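Local coordinates for hypothetical conserved protein TTC0263 (Thermus thermophilus, PDB 2PL2) that is of unknown function but folds as an all-helical tetratricopeptide-repeat protein, a class that commonly serves as a scaffold for protein-protein interactions, at residues Glu81-Val84 with Ala85-Arg88; Leu126-Ala129 with Leu130-Glu133. All coordinates share one frame; numbering follows the deposited sequence.

Contact 1. Residues Glu81-Val84 with Ala85-Arg88; sequences EAYV and ALYR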
ATOM      1  N   GLU A  81      -3.567   3.380 -13.742  1.00 35.63           N
ATOM      2  CA  GLU A  81      -3.115   2.718 -12.521  1.00 36.67           C
ATOM      3  C   GLU A  81      -4.252   1.934 -11.874  1.00 38.01           C
ATOM      4  O   GLU A  81      -4.034   0.887 -11.266  1.00 39.30           O
ATOM      5  CB  GLU A  81      -2.569   3.755 -11.538  1.00 37.34           C
ATOM      6  CG  GLU A  81      -1.179   4.252 -11.887  1.00 38.19           C
ATOM      7  CD  GLU A  81      -1.019   5.740 -11.660  1.00 40.40           C
ATOM      8  OE1 GLU A  81      -1.523   6.225 -10.621  1.00 40.48           O
ATOM      9  OE2 GLU A  81      -0.385   6.420 -12.512  1.00 40.12           O
ATOM     10  N   ALA A  82      -5.469   2.445 -12.016  1.00 36.95           N
ATOM     11  CA  ALA A  82      -6.640   1.795 -11.463  1.00 35.04           C
ATOM     12  C   ALA A  82      -6.825   0.405 -12.064  1.00 34.93           C
ATOM     13  O   ALA A  82      -7.163  -0.540 -11.345  1.00 34.37           O
ATOM     14  CB  ALA A  82      -7.868   2.653 -11.708  1.00 35.10           C
ATOM     15  N   TYR A  83      -6.596   0.269 -13.369  1.00 35.35           N
ATOM     16  CA  TYR A  83      -6.741  -1.037 -14.012  1.00 37.66           C
ATOM     17  C   TYR A  83      -5.678  -2.025 -13.536  1.00 39.51           C
ATOM     18  O   TYR A  83      -5.936  -3.231 -13.444  1.00 41.31           O
ATOM     19  CB  TYR A  83      -6.676  -0.920 -15.540  1.00 37.33           C
ATOM     20  CG  TYR A  83      -7.945  -0.375 -16.146  1.00 38.85           C
ATOM     21  CD1 TYR A  83      -9.171  -1.018 -15.941  1.00 37.47           C
ATOM     22  CD2 TYR A  83      -7.933   0.806 -16.888  1.00 37.09           C
ATOM     23  CE1 TYR A  83     -10.349  -0.488 -16.446  1.00 37.68           C
ATOM     24  CE2 TYR A  83      -9.105   1.341 -17.397  1.00 37.34           C
ATOM     25  CZ  TYR A  83     -10.309   0.691 -17.176  1.00 37.76           C
ATOM     26  OH  TYR A  83     -11.474   1.233 -17.665  1.00 37.82           O
ATOM     27  N   VAL A  84      -4.481  -1.518 -13.253  1.00 40.82           N
ATOM     28  CA  VAL A  84      -3.395  -2.364 -12.766  1.00 40.50           C
ATOM     29  C   VAL A  84      -3.735  -2.899 -11.371  1.00 40.25           C
ATOM     30  O   VAL A  84      -3.505  -4.066 -11.076  1.00 40.06           O
ATOM     31  CB  VAL A  84      -2.047  -1.590 -12.701  1.00 40.61           C
ATOM     32  CG1 VAL A  84      -1.003  -2.429 -11.990  1.00 39.18           C
ATOM     33  CG2 VAL A  84      -1.572  -1.236 -14.113  1.00 38.38           C
ATOM     34  N   ALA A  85      -4.280  -2.042 -10.518  1.00 39.26           N
ATOM     35  CA  ALA A  85      -4.639  -2.466  -9.177  1.00 40.62           C
ATOM     36  C   ALA A  85      -5.629  -3.613  -9.309  1.00 42.21           C
ATOM     37  O   ALA A  85      -5.493  -4.645  -8.652  1.00 42.55           O
ATOM     38  CB  ALA A  85      -5.263  -1.304  -8.404  1.00 39.91           C
ATOM     39  N   LEU A  86      -6.620  -3.419 -10.176  1.00 43.68           N
ATOM     40  CA  LEU A  86      -7.647  -4.422 -10.442  1.00 43.15           C
ATOM     41  C   LEU A  86      -7.027  -5.706 -11.001  1.00 45.39           C
ATOM     42  O   LEU A  86      -7.588  -6.789 -10.841  1.00 45.07           O
ATOM     43  CB  LEU A  86      -8.658  -3.876 -11.446  1.00 41.12           C
ATOM     44  CG  LEU A  86      -9.598  -2.755 -11.005  1.00 41.17           C
ATOM     45  CD1 LEU A  86     -10.242  -2.106 -12.228  1.00 38.57           C
ATOM     46  CD2 LEU A  86     -10.652  -3.330 -10.080  1.00 39.99           C
ATOM     47  N   TYR A  87      -5.881  -5.578 -11.667  1.00 47.87           N
ATOM     48  CA  TYR A  87      -5.181  -6.728 -12.238  1.00 51.69           C
ATOM     49  C   TYR A  87      -4.508  -7.579 -11.169  1.00 52.87           C
ATOM     50  O   TYR A  87      -4.488  -8.803 -11.268  1.00 52.07           O
ATOM     51  CB  TYR A  87      -4.105  -6.285 -13.228  1.00 54.55           C
ATOM     52  CG  TYR A  87      -3.023  -7.334 -13.405  1.00 57.97           C
ATOM     53  CD1 TYR A  87      -3.284  -8.518 -14.090  1.00 58.43           C
ATOM     54  CD2 TYR A  87      -1.759  -7.174 -12.818  1.00 58.21           C
ATOM     55  CE1 TYR A  87      -2.317  -9.517 -14.191  1.00 59.36           C
ATOM     56  CE2 TYR A  87      -0.791  -8.162 -12.910  1.00 57.74           C
ATOM     57  CZ  TYR A  87      -1.077  -9.335 -13.594  1.00 59.87           C
ATOM     58  OH  TYR A  87      -0.136 -10.338 -13.694  1.00 61.43           O
ATOM     59  N   ARG A  88      -3.920  -6.924 -10.174  1.00 54.82           N
ATOM     60  CA  ARG A  88      -3.253  -7.638  -9.099  1.00 56.76           C
ATOM     61  C   ARG A  88      -4.333  -8.364  -8.318  1.00 58.41           C
ATOM     62  O   ARG A  88      -4.166  -9.519  -7.920  1.00 59.33           O
ATOM     63  CB  ARG A  88      -2.509  -6.658  -8.186  1.00 56.60           C
ATOM     64  CG  ARG A  88      -1.410  -5.867  -8.883  1.00 56.19           C
ATOM     65  CD  ARG A  88      -0.674  -4.938  -7.920  1.00 57.44           C
ATOM     66  NE  ARG A  88       0.402  -4.194  -8.576  1.00 57.54           N
ATOM     67  CZ  ARG A  88       1.475  -4.753  -9.132  1.00 57.46           C
ATOM     68  NH1 ARG A  88       1.627  -6.072  -9.116  1.00 56.23           N
ATOM     69  NH2 ARG A  88       2.398  -3.990  -9.707  1.00 55.83           N
TER
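Val84 O takes two backbone donors from the next turn of the helix. Arg88 N reaches it at 3.0 Å. Tyr87 N also approaches it, in a weak bond bent to 125°. A second weak bond runs from Tyr87 N to Tyr83 O, so this one N-H is shared between two carbonyls. The preceding turn is more regular. Ala85 N donates to Glu81 O at 3.0 Å, and Leu86 N donates to Ala82 O at 3.2 Å and 165°. Glu81 O, Ala82 O and Val84 O thus each take a good bond, while Tyr83 O has the weak one from Tyr87 N. The bonds belong to the last two turns of helix 73-88, one of the packed helices of a tetratricopeptide-repeat array. Among side chains, Leu86 CG lies 3.3 Å from Ala82 O, and Leu86 CD1 meets Tyr83 CD1 at 4.0 Å, oblique to the ring. Val84 and Arg88 run side by side. Val84 CG1 stands anti to the backbone N (chi1 171°), and the extended Arg88 chain carries NE alongside it, 4.1 Å from CG1. Tyr83 and Leu86 also face helices 55-68 and 93-113, while Arg88 packs on Leu52 of the second subunit.

Contact 2. Residues Leu126-Ala129 with Leu130-Glu133; sequences LVYA and LLGE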
ATOM      1  N   LEU A 126       5.680  -0.674 -17.082  1.00 36.05           N
ATOM      2  CA  LEU A 126       5.235  -1.426 -15.918  1.00 36.78           C
ATOM      3  C   LEU A 126       4.073  -2.333 -16.310  1.00 37.04           C
ATOM      4  O   LEU A 126       3.901  -3.415 -15.745  1.00 38.24           O
ATOM      5  CB  LEU A 126       4.799  -0.462 -14.815  1.00 38.03           C
ATOM      6  CG  LEU A 126       4.560  -1.028 -13.409  1.00 41.20           C
ATOM      7  CD1 LEU A 126       4.267   0.127 -12.443  1.00 41.18           C
ATOM      8  CD2 LEU A 126       3.403  -2.020 -13.424  1.00 42.70           C
ATOM      9  N   VAL A 127       3.281  -1.892 -17.284  1.00 35.62           N
ATOM     10  CA  VAL A 127       2.138  -2.665 -17.753  1.00 33.11           C
ATOM     11  C   VAL A 127       2.577  -3.823 -18.642  1.00 32.81           C
ATOM     12  O   VAL A 127       2.049  -4.934 -18.532  1.00 32.63           O
ATOM     13  CB  VAL A 127       1.128  -1.767 -18.512  1.00 33.00           C
ATOM     14  CG1 VAL A 127       0.016  -2.625 -19.126  1.00 29.74           C
ATOM     15  CG2 VAL A 127       0.530  -0.739 -17.555  1.00 28.72           C
ATOM     16  N   TYR A 128       3.538  -3.574 -19.527  1.00 34.96           N
ATOM     17  CA  TYR A 128       4.044  -4.641 -20.387  1.00 35.79           C
ATOM     18  C   TYR A 128       4.686  -5.742 -19.548  1.00 37.51           C
ATOM     19  O   TYR A 128       4.595  -6.925 -19.888  1.00 38.49           O
ATOM     20  CB  TYR A 128       5.078  -4.103 -21.369  1.00 35.47           C
ATOM     21  CG  TYR A 128       4.487  -3.432 -22.579  1.00 35.08           C
ATOM     22  CD1 TYR A 128       3.545  -4.086 -23.378  1.00 35.95           C
ATOM     23  CD2 TYR A 128       4.889  -2.160 -22.945  1.00 35.64           C
ATOM     24  CE1 TYR A 128       3.022  -3.483 -24.514  1.00 34.45           C
ATOM     25  CE2 TYR A 128       4.377  -1.548 -24.081  1.00 37.33           C
ATOM     26  CZ  TYR A 128       3.442  -2.215 -24.859  1.00 35.30           C
ATOM     27  OH  TYR A 128       2.944  -1.596 -25.970  1.00 36.02           O
ATOM     28  N   ALA A 129       5.341  -5.351 -18.457  1.00 37.56           N
ATOM     29  CA  ALA A 129       5.983  -6.322 -17.574  1.00 37.65           C
ATOM     30  C   ALA A 129       4.923  -7.226 -16.936  1.00 38.44           C
ATOM     31  O   ALA A 129       5.044  -8.448 -16.959  1.00 38.69           O
ATOM     32  CB  ALA A 129       6.785  -5.600 -16.497  1.00 36.05           C
ATOM     33  N   LEU A 130       3.882  -6.622 -16.368  1.00 40.17           N
ATOM     34  CA  LEU A 130       2.808  -7.394 -15.746  1.00 40.25           C
ATOM     35  C   LEU A 130       2.217  -8.342 -16.777  1.00 41.54           C
ATOM     36  O   LEU A 130       1.672  -9.389 -16.425  1.00 42.02           O
ATOM     37  CB  LEU A 130       1.727  -6.458 -15.206  1.00 39.01           C
ATOM     38  CG  LEU A 130       2.226  -5.524 -14.100  1.00 40.13           C
ATOM     39  CD1 LEU A 130       1.165  -4.500 -13.744  1.00 39.88           C
ATOM     40  CD2 LEU A 130       2.606  -6.351 -12.876  1.00 40.99           C
ATOM     41  N   LEU A 131       2.322  -7.962 -18.051  1.00 43.30           N
ATOM     42  CA  LEU A 131       1.821  -8.784 -19.146  1.00 45.37           C
ATOM     43  C   LEU A 131       2.878  -9.817 -19.531  1.00 46.77           C
ATOM     44  O   LEU A 131       2.708 -10.573 -20.482  1.00 48.37           O
ATOM     45  CB  LEU A 131       1.503  -7.918 -20.370  1.00 45.92           C
ATOM     46  CG  LEU A 131       0.207  -7.100 -20.415  1.00 46.75           C
ATOM     47  CD1 LEU A 131       0.294  -6.082 -21.544  1.00 44.85           C
ATOM     48  CD2 LEU A 131      -0.988  -8.013 -20.611  1.00 46.59           C
ATOM     49  N   GLY A 132       3.972  -9.849 -18.785  1.00 47.74           N
ATOM     50  CA  GLY A 132       5.023 -10.790 -19.099  1.00 47.95           C
ATOM     51  C   GLY A 132       5.654 -10.450 -20.433  1.00 49.15           C
ATOM     52  O   GLY A 132       6.176 -11.324 -21.124  1.00 50.34           O
ATOM     53  N   GLU A 133       5.585  -9.179 -20.813  1.00 49.22           N
ATOM     54  CA  GLU A 133       6.184  -8.738 -22.068  1.00 50.61           C
ATOM     55  C   GLU A 133       7.465  -7.972 -21.778  1.00 50.73           C
ATOM     56  O   GLU A 133       7.578  -6.773 -22.047  1.00 49.57           O
ATOM     57  CB  GLU A 133       5.210  -7.866 -22.853  1.00 52.21           C
ATOM     58  CG  GLU A 133       4.078  -8.640 -23.506  1.00 53.05           C
ATOM     59  CD  GLU A 133       3.188  -7.746 -24.340  1.00 54.65           C
ATOM     60  OE1 GLU A 133       2.529  -6.848 -23.763  1.00 54.76           O
ATOM     61  OE2 GLU A 133       3.158  -7.935 -25.575  1.00 55.97           O
TER
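Tyr128 and Glu133 meet where helix 118-130 ends in a Schellman motif, at the turn into the next helix of the tetratricopeptide-repeat array. Glu133 OE1 lies in the plane of the Tyr128 ring, at its edge, 3.0 Å from CD1. The carboxylate is turned 68° from the ring. Its other oxygen, OE2, is taken by Lys136 of helix 134-147 in a salt bridge. Leu131 CD1 approaches the same ring obliquely and also touches Val127 CG1. Leu126 and Leu130 pair one turn apart. With chi1 at -168°, Leu126 CG lies beside its carbonyl carbon, and Leu126 CD2 reaches Leu130 CD1 at 3.4 Å.

The backbone bonds fix the turn from which these side chains leave. Leu130 N donates to Leu126 O, and Leu131 N donates to Val127 O at 3.1 Å. Gly132 then leaves the helix with a positive phi of 66°. Glu133, at the N-cap position of helix 134-147, gives the outer Schellman bond, from its N to Tyr128 O, modelled rather short. The inner one runs from Gly132 N to Ala129 O. Its 2.5 Å is implausibly short, so its detail is doubtful. Beside this turn, Leu131 CG sits 3.4 Å from Val127 O.

Both contacts lie at the C-terminal ends of helices, and their centres are 12 Å apart. Contact 1 is partly buried, with half of its residues in the interior. Contact 2 is a surface contact in which Val127 alone is buried. Helix 93-113 touches side chains of both. The two also meet directly: Val84 CG1 packs on Leu130 CD1 at 3.5 Å, and Tyr87 and Arg88 also touch Leu130. Their chemistry differs with place. Contact 1 rests mainly on regular helical bonds and apolar packing, with its charged residues toward the rim. Contact 2 combines helix-capping bonds with a charged group at the surface. A residue of the second subunit touches contact 1 but not contact 2.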